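PDB 3B1N: ribokinase, putative, which probably phosphorylates nucleosides at the expense of ATP, as a nucleoside kinase of the ribokinase (PfkB) family, and binds ADP together with the nucleoside analogue mizoribine. Local coordinates for residues A2-I14 with A130-D144. Residues are numbered along the deposited sequence; the frame is centred on the assembly and turned at random.
Sequences ATLICGSIAYDNI and AGEAKDIKLAIVGPD. With MZR (5-hydroxy-1-(beta-D-ribofuranosyl)-1H-imidazole-4-carboxamide), chain F.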
ATOM      1  N   ALA B   2      26.531  20.639  15.273  1.00 20.95           N
ATOM      2  CA  ALA B   2      25.327  19.778  15.411  1.00 18.23           C
ATOM      3  C   ALA B   2      24.305  20.189  14.371  1.00 16.68           C
ATOM      4  O   ALA B   2      24.051  21.387  14.125  1.00 16.38           O
ATOM      5  CB  ALA B   2      24.731  19.931  16.795  1.00 19.54           C
ATOM      6  N   THR B   3      23.659  19.178  13.761  1.00 14.63           N
ATOM      7  CA  THR B   3      22.662  19.437  12.723  1.00 14.24           C
ATOM      8  C   THR B   3      21.311  18.901  13.208  1.00 10.83           C
ATOM      9  O   THR B   3      21.251  17.759  13.673  1.00 13.09           O
ATOM     10  CB  THR B   3      23.065  18.707  11.407  1.00 13.37           C
ATOM     11  OG1 THR B   3      24.338  19.260  11.004  1.00 16.17           O
ATOM     12  CG2 THR B   3      22.036  18.954  10.300  1.00 14.27           C
ATOM     13  N   LEU B   4      20.310  19.783  13.240  1.00 12.38           N
ATOM     14  CA  LEU B   4      19.000  19.425  13.816  1.00 11.27           C
ATOM     15  C   LEU B   4      18.166  18.776  12.729  1.00 10.25           C
ATOM     16  O   LEU B   4      17.984  19.348  11.636  1.00 11.24           O
ATOM     17  CB  LEU B   4      18.249  20.673  14.313  1.00 12.93           C
ATOM     18  CG  LEU B   4      16.997  20.446  15.164  1.00 11.26           C
ATOM     19  CD1 LEU B   4      17.388  19.866  16.534  1.00 12.50           C
ATOM     20  CD2 LEU B   4      16.207  21.759  15.333  1.00 13.74           C
ATOM     21  N   ILE B   5      17.664  17.573  13.038  1.00 10.41           N
ATOM     22  CA  ILE B   5      16.911  16.825  12.011  1.00 10.72           C
ATOM     23  C   ILE B   5      15.462  16.711  12.467  1.00  9.77           C
ATOM     24  O   ILE B   5      15.156  15.840  13.276  1.00 10.35           O
ATOM     25  CB  ILE B   5      17.514  15.399  11.823  1.00 10.56           C
ATOM     26  CG1 ILE B   5      19.053  15.418  11.691  1.00 14.11           C
ATOM     27  CG2 ILE B   5      16.809  14.713  10.622  1.00 11.25           C
ATOM     28  CD1 ILE B   5      19.544  16.216  10.523  1.00 14.23           C
ATOM     29  N   CYS B   6      14.603  17.562  11.909  1.00  9.99           N
ATOM     30  CA  CYS B   6      13.193  17.588  12.342  1.00 10.61           C
ATOM     31  C   CYS B   6      12.357  16.758  11.396  1.00 10.85           C
ATOM     32  O   CYS B   6      12.392  16.949  10.178  1.00 15.22           O
ATOM     33  CB  CYS B   6      12.672  18.999  12.286  1.00  9.56           C
ATOM     34  SG  CYS B   6      13.561  20.171  13.321  1.00 13.51           S
ATOM     35  N   GLY B   7      11.646  15.781  11.921  1.00 10.40           N
ATOM     36  CA  GLY B   7      10.808  14.984  11.020  1.00 10.57           C
ATOM     37  C   GLY B   7      10.252  13.810  11.785  1.00  9.59           C
ATOM     38  O   GLY B   7      10.452  13.656  12.985  1.00 10.13           O
ATOM     39  N   SER B   8       9.517  12.972  11.066  1.00  9.16           N
ATOM     40  CA  SER B   8       8.899  11.801  11.698  1.00  9.61           C
ATOM     41  C   SER B   8       9.915  10.804  12.229  1.00  8.43           C
ATOM     42  O   SER B   8      11.019  10.637  11.671  1.00  9.02           O
ATOM     43  CB  SER B   8       7.977  11.103  10.714  1.00  9.63           C
ATOM     44  OG  SER B   8       8.700  10.691   9.563  1.00 11.10           O
ATOM     45  N   ILE B   9       9.522  10.073  13.276  1.00  9.11           N
ATOM     46  CA  ILE B   9      10.303   8.946  13.787  1.00  8.02           C
ATOM     47  C   ILE B   9       9.288   7.810  13.861  1.00 10.05           C
ATOM     48  O   ILE B   9       8.260   7.969  14.537  1.00 10.53           O
ATOM     49  CB  ILE B   9      10.892   9.221  15.197  1.00  9.47           C
ATOM     50  CG1 ILE B   9      11.727  10.517  15.178  1.00 11.88           C
ATOM     51  CG2 ILE B   9      11.805   8.032  15.545  1.00  9.34           C
ATOM     52  CD1 ILE B   9      12.196  10.952  16.586  1.00 11.16           C
ATOM     53  N   ALA B  10       9.513   6.743  13.096  1.00  8.21           N
ATOM     54  CA  ALA B  10       8.410   5.777  12.839  1.00  8.23           C
ATOM     55  C   ALA B  10       8.926   4.398  12.672  1.00  8.71           C
ATOM     56  O   ALA B  10      10.108   4.181  12.384  1.00  9.43           O
ATOM     57  CB  ALA B  10       7.617   6.233  11.560  1.00  7.74           C
ATOM     58  N   TYR B  11       8.021   3.425  12.863  1.00  8.54           N
ATOM     59  CA  TYR B  11       8.306   2.047  12.485  1.00  9.52           C
ATOM     60  C   TYR B  11       7.648   1.770  11.146  1.00  9.13           C
ATOM     61  O   TYR B  11       6.471   2.068  10.956  1.00 10.45           O
ATOM     62  CB  TYR B  11       7.699   1.117  13.556  1.00 10.97           C
ATOM     63  CG  TYR B  11       8.418   1.220  14.871  1.00 10.39           C
ATOM     64  CD1 TYR B  11       9.762   0.866  14.989  1.00 10.77           C
ATOM     65  CD2 TYR B  11       7.783   1.746  15.990  1.00 12.96           C
ATOM     66  CE1 TYR B  11      10.423   0.961  16.204  1.00 14.12           C
ATOM     67  CE2 TYR B  11       8.438   1.865  17.221  1.00 11.08           C
ATOM     68  CZ  TYR B  11       9.756   1.462  17.321  1.00 12.37           C
ATOM     69  OH  TYR B  11      10.425   1.537  18.521  1.00 12.59           O
ATOM     70  N   ASP B  12       8.441   1.196  10.242  1.00 10.29           N
ATOM     71  CA  ASP B  12       8.009   0.959   8.874  1.00 10.62           C
ATOM     72  C   ASP B  12       7.694  -0.505   8.617  1.00 11.86           C
ATOM     73  O   ASP B  12       8.489  -1.368   8.991  1.00 11.84           O
ATOM     74  CB  ASP B  12       9.097   1.385   7.872  1.00 10.91           C
ATOM     75  CG  ASP B  12       9.303   2.870   7.812  1.00 11.81           C
ATOM     76  OD1 ASP B  12       8.476   3.653   8.292  1.00 10.68           O
ATOM     77  OD2 ASP B  12      10.288   3.250   7.170  1.00 11.82           O
ATOM     78  N   ASN B  13       6.563  -0.769   7.966  1.00 11.52           N
ATOM     79  CA  ASN B  13       6.271  -2.123   7.436  1.00 13.45           C
ATOM     80  C   ASN B  13       6.264  -1.969   5.947  1.00 11.20           C
ATOM     81  O   ASN B  13       5.392  -1.299   5.410  1.00 12.34           O
ATOM     82  CB  ASN B  13       4.942  -2.640   7.993  1.00 13.51           C
ATOM     83  CG  ASN B  13       5.100  -3.099   9.469  1.00 21.36           C
ATOM     84  OD1 ASN B  13       4.659  -2.440  10.377  1.00 32.40           O
ATOM     85  ND2 ASN B  13       5.806  -4.213   9.674  1.00 30.36           N
ATOM     86  N   ILE B  14       7.315  -2.516   5.329  1.00 10.95           N
ATOM     87  CA  ILE B  14       7.560  -2.294   3.908  1.00 11.97           C
ATOM     88  C   ILE B  14       7.202  -3.553   3.114  1.00 12.47           C
ATOM     89  O   ILE B  14       7.726  -4.669   3.371  1.00 14.15           O
ATOM     90  CB  ILE B  14       9.005  -1.925   3.678  1.00 10.83           C
ATOM     91  CG1 ILE B  14       9.301  -0.585   4.399  1.00 14.61           C
ATOM     92  CG2 ILE B  14       9.276  -1.772   2.148  1.00 13.17           C
ATOM     93  CD1 ILE B  14      10.778  -0.345   4.622  1.00 13.19           C
ATOM     94  N   ALA B 130      11.917  23.960  17.496  1.00 16.41           N
ATOM     95  CA  ALA B 130      13.246  23.931  16.852  1.00 16.58           C
ATOM     96  C   ALA B 130      14.081  25.165  17.163  1.00 18.34           C
ATOM     97  O   ALA B 130      15.318  25.076  17.210  1.00 19.24           O
ATOM     98  CB  ALA B 130      13.073  23.762  15.337  1.00 17.15           C
ATOM     99  N   GLY B 131      13.398  26.288  17.415  1.00 18.76           N
ATOM    100  CA  GLY B 131      14.090  27.577  17.659  1.00 20.95           C
ATOM    101  C   GLY B 131      14.723  27.569  19.044  1.00 21.48           C
ATOM    102  O   GLY B 131      15.534  28.446  19.394  1.00 22.75           O
ATOM    103  N   GLU B 132      14.384  26.569  19.835  1.00 20.38           N
ATOM    104  CA  GLU B 132      14.999  26.442  21.162  1.00 21.12           C
ATOM    105  C   GLU B 132      16.197  25.499  21.253  1.00 21.47           C
ATOM    106  O   GLU B 132      16.824  25.363  22.318  1.00 22.52           O
ATOM    107  CB  GLU B 132      13.931  26.070  22.203  1.00 20.98           C
ATOM    108  CG  GLU B 132      12.872  27.128  22.389  1.00 23.66           C
ATOM    109  CD  GLU B 132      11.618  26.623  23.154  1.00 24.53           C
ATOM    110  OE1 GLU B 132      11.658  25.534  23.766  1.00 27.39           O
ATOM    111  OE2 GLU B 132      10.589  27.324  23.069  1.00 31.56           O
ATOM    112  N   ALA B 133      16.522  24.817  20.156  1.00 21.11           N
ATOM    113  CA  ALA B 133      17.639  23.882  20.184  1.00 22.69           C
ATOM    114  C   ALA B 133      18.908  24.687  20.134  1.00 24.66           C
ATOM    115  O   ALA B 133      18.982  25.608  19.347  1.00 25.04           O
ATOM    116  CB  ALA B 133      17.585  22.933  18.966  1.00 22.20           C
ATOM    117  N   LYS B 134      19.877  24.313  20.965  1.00 27.10           N
ATOM    118  CA  LYS B 134      21.116  25.099  21.128  1.00 29.88           C
ATOM    119  C   LYS B 134      22.248  24.711  20.187  1.00 29.91           C
ATOM    120  O   LYS B 134      22.486  23.517  19.920  1.00 29.89           O
ATOM    121  CB  LYS B 134      21.598  25.098  22.593  1.00 30.74           C
ATOM    122  CG  LYS B 134      20.735  26.023  23.493  1.00 34.79           C
ATOM    123  CD  LYS B 134      21.600  26.753  24.543  1.00 40.61           C
ATOM    124  CE  LYS B 134      20.758  27.659  25.476  1.00 43.09           C
ATOM    125  NZ  LYS B 134      20.165  28.869  24.817  1.00 41.72           N
ATOM    126  N   ASP B 135      22.936  25.740  19.694  1.00 30.76           N
ATOM    127  CA  ASP B 135      24.175  25.554  18.914  1.00 31.38           C
ATOM    128  C   ASP B 135      23.947  24.570  17.766  1.00 29.79           C
ATOM    129  O   ASP B 135      24.671  23.580  17.563  1.00 30.57           O
ATOM    130  CB  ASP B 135      25.342  25.160  19.823  1.00 32.67           C
ATOM    131  CG  ASP B 135      25.749  26.312  20.748  1.00 36.98           C
ATOM    132  OD1 ASP B 135      26.043  27.416  20.220  1.00 42.62           O
ATOM    133  OD2 ASP B 135      25.743  26.138  21.989  1.00 41.49           O
ATOM    134  N   ILE B 136      22.893  24.880  17.035  1.00 27.62           N
ATOM    135  CA  ILE B 136      22.597  24.175  15.816  1.00 24.00           C
ATOM    136  C   ILE B 136      23.182  25.031  14.725  1.00 23.69           C
ATOM    137  O   ILE B 136      22.918  26.239  14.638  1.00 25.08           O
ATOM    138  CB  ILE B 136      21.050  24.042  15.654  1.00 23.36           C
ATOM    139  CG1 ILE B 136      20.476  23.087  16.725  1.00 22.41           C
ATOM    140  CG2 ILE B 136      20.657  23.584  14.245  1.00 22.10           C
ATOM    141  CD1 ILE B 136      21.151  21.689  16.895  1.00 18.21           C
ATOM    142  N   LYS B 137      23.960  24.425  13.849  1.00 21.30           N
ATOM    143  CA  LYS B 137      24.448  25.189  12.712  1.00 21.24           C
ATOM    144  C   LYS B 137      23.703  25.002  11.390  1.00 19.49           C
ATOM    145  O   LYS B 137      23.858  25.794  10.453  1.00 19.38           O
ATOM    146  CB  LYS B 137      25.926  24.949  12.499  1.00 22.94           C
ATOM    147  CG  LYS B 137      26.398  23.561  12.402  1.00 25.60           C
ATOM    148  CD  LYS B 137      27.935  23.691  12.582  1.00 30.05           C
ATOM    149  CE  LYS B 137      28.634  22.437  12.914  1.00 32.95           C
ATOM    150  NZ  LYS B 137      30.092  22.741  12.781  1.00 33.79           N
ATOM    151  N   LEU B 138      22.836  23.976  11.371  1.00 16.66           N
ATOM    152  CA  LEU B 138      22.187  23.592  10.126  1.00 13.95           C
ATOM    153  C   LEU B 138      21.021  22.705  10.541  1.00 11.30           C
ATOM    154  O   LEU B 138      21.089  22.015  11.549  1.00 14.19           O
ATOM    155  CB  LEU B 138      23.155  22.815   9.217  1.00 14.12           C
ATOM    156  CG  LEU B 138      22.669  22.303   7.858  1.00 13.92           C
ATOM    157  CD1 LEU B 138      22.109  23.357   6.914  1.00 14.24           C
ATOM    158  CD2 LEU B 138      23.759  21.440   7.147  1.00 14.63           C
ATOM    159  N   ALA B 139      19.948  22.747   9.747  1.00 12.11           N
ATOM    160  CA  ALA B 139      18.781  21.889  10.056  1.00 11.16           C
ATOM    161  C   ALA B 139      18.112  21.410   8.794  1.00 11.39           C
ATOM    162  O   ALA B 139      18.347  21.930   7.710  1.00 11.06           O
ATOM    163  CB  ALA B 139      17.771  22.667  10.915  1.00 11.94           C
ATOM    164  N   ILE B 140      17.196  20.446   8.960  1.00 10.00           N
ATOM    165  CA  ILE B 140      16.256  20.092   7.907  1.00 10.17           C
ATOM    166  C   ILE B 140      14.892  19.944   8.576  1.00 10.17           C
ATOM    167  O   ILE B 140      14.812  19.453   9.708  1.00 10.02           O
ATOM    168  CB  ILE B 140      16.656  18.741   7.229  1.00  9.23           C
ATOM    169  CG1 ILE B 140      15.666  18.453   6.042  1.00  9.90           C
ATOM    170  CG2 ILE B 140      16.847  17.593   8.212  1.00 10.18           C
ATOM    171  CD1 ILE B 140      16.296  17.411   5.043  1.00 10.20           C
ATOM    172  N   VAL B 141      13.866  20.376   7.867  1.00 10.19           N
ATOM    173  CA  VAL B 141      12.475  20.133   8.293  1.00 10.56           C
ATOM    174  C   VAL B 141      11.867  19.208   7.240  1.00 11.07           C
ATOM    175  O   VAL B 141      11.689  19.589   6.077  1.00 11.41           O
ATOM    176  CB  VAL B 141      11.670  21.433   8.385  1.00 11.41           C
ATOM    177  CG1 VAL B 141      10.169  21.109   8.739  1.00 10.65           C
ATOM    178  CG2 VAL B 141      12.316  22.414   9.437  1.00 13.38           C
ATOM    179  N   GLY B 142      11.560  17.971   7.651  1.00 10.87           N
ATOM    180  CA  GLY B 142      10.995  17.006   6.749  1.00 11.49           C
ATOM    181  C   GLY B 142       9.591  16.622   7.157  1.00 10.83           C
ATOM    182  O   GLY B 142       9.032  17.211   8.098  1.00 12.76           O
ATOM    183  N   PRO B 143       9.017  15.610   6.503  1.00 10.68           N
ATOM    184  CA  PRO B 143       7.633  15.245   6.730  1.00 10.57           C
ATOM    185  C   PRO B 143       7.415  14.890   8.197  1.00 11.92           C
ATOM    186  O   PRO B 143       8.248  14.212   8.821  1.00 11.50           O
ATOM    187  CB  PRO B 143       7.453  14.001   5.870  1.00 11.15           C
ATOM    188  CG  PRO B 143       8.364  14.277   4.689  1.00 11.30           C
ATOM    189  CD  PRO B 143       9.600  14.857   5.378  1.00 11.03           C
ATOM    190  N   ASP B 144       6.289  15.335   8.721  1.00 11.47           N
ATOM    191  CA  ASP B 144       6.042  15.317  10.165  1.00 12.27           C
ATOM    192  C   ASP B 144       4.600  15.717  10.371  1.00 13.33           C
ATOM    193  O   ASP B 144       3.888  15.972   9.411  1.00 14.86           O
ATOM    194  CB  ASP B 144       6.952  16.382  10.835  1.00 12.72           C
ATOM    195  CG  ASP B 144       7.362  16.048  12.245  1.00 13.92           C
ATOM    196  OD1 ASP B 144       6.744  15.243  12.946  1.00 14.25           O
ATOM    197  OD2 ASP B 144       8.397  16.618  12.660  1.00 13.94           O
TER
HETATM  198  N1  MZR F 401       4.647  11.948   7.325  1.00 14.83           N
HETATM  199  O3  MZR F 401       7.028  10.517   7.584  1.00 13.76           O
HETATM  200  C4  MZR F 401       6.366   9.726   6.621  1.00 13.32           C
HETATM  201  C5  MZR F 401       5.055   9.984   6.071  1.00 13.51           C
HETATM  202  C6  MZR F 401       4.171  11.094   6.435  1.00 15.14           C
HETATM  203  O6  MZR F 401       3.056  11.109   5.872  1.00 16.75           O
HETATM  204  N7  MZR F 401       4.877   8.953   5.199  1.00 12.63           N
HETATM  205  C8  MZR F 401       5.979   8.170   5.224  1.00 13.29           C
HETATM  206  N9  MZR F 401       6.913   8.634   6.104  1.00 10.91           N
HETATM  207  C1' MZR F 401       8.250   8.072   6.359  1.00 10.10           C
HETATM  208  C2' MZR F 401       8.350   6.575   6.589  1.00 10.72           C
HETATM  209  O2' MZR F 401       8.287   6.381   7.999  1.00  9.82           O
HETATM  210  C3' MZR F 401       9.694   6.223   5.904  1.00 10.89           C
HETATM  211  O3' MZR F 401      10.717   5.683   6.745  1.00  8.82           O
HETATM  212  C4' MZR F 401      10.151   7.512   5.274  1.00 11.70           C
HETATM  213  O4' MZR F 401       8.957   8.259   5.137  1.00 12.58           O
HETATM  214  C5' MZR F 401      10.783   7.271   3.923  1.00 14.07           C
HETATM  215  O5' MZR F 401      11.210   8.570   3.434  1.00 17.97           O
HETATM  216  O   HOH W   1       8.217  13.819  14.792  1.00 11.61           O
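Leu-4 and Cys-6 pair with Ala-139 and Val-141 in parallel register, the axes of strands 3-6 and 138-141 running 4.6 Å apart and only 7° from parallel. Four backbone bonds alternate across the pair, from Leu-4 N to Leu-138 O through to Gly-142 N donating to Cys-6 O at 2.8 Å. These are central strands of the Rossmann-like sheet, with strand 64-71 beyond strand 3-6.

Packing is tightest around Leu-4. CG anti to the backbone N (chi1 -169°) directs the branch toward residues 130-136, where CD2 meets Ala-130 CB at 3.7 Å and CD1 meets Ala-133 CB at 3.9 Å. Ile-136 crosses Leu-4 at about a right angle, laying its CG2 against Leu-4 CB. Cys-6 SG reaches the same Ala-130 methyl, while on the other sheet face Ile-140 CG2 touches both CG2 and CD1 of Ile-5. The looser end lies near the chain's start, where Lys-137 N binds Ala-2 O at 3.1 Å and exposed Asp-135 turns its carboxylate away.

Beyond the strands, Ser-8 N donates to Pro-143 O, and a water lies within bonding distance of Gly-7 O and Asp-144 OD1 and probably joins them. Ser-8 OG hydrogen-bonds O3, the imidazole oxygen of mizoribine, at 2.6 Å, and Pro-143 CB sits beside the carboxamide. Farther along, Asp-12 takes the ribose hydroxyls O2' and O3' on separate carboxylate oxygens. The apolar side-chain packing thus gives way to a polar C-terminal end of the strands, where the bonded backbones of Ser-8 and Pro-143 place base-contacting groups and form part of the mizoribine pocket.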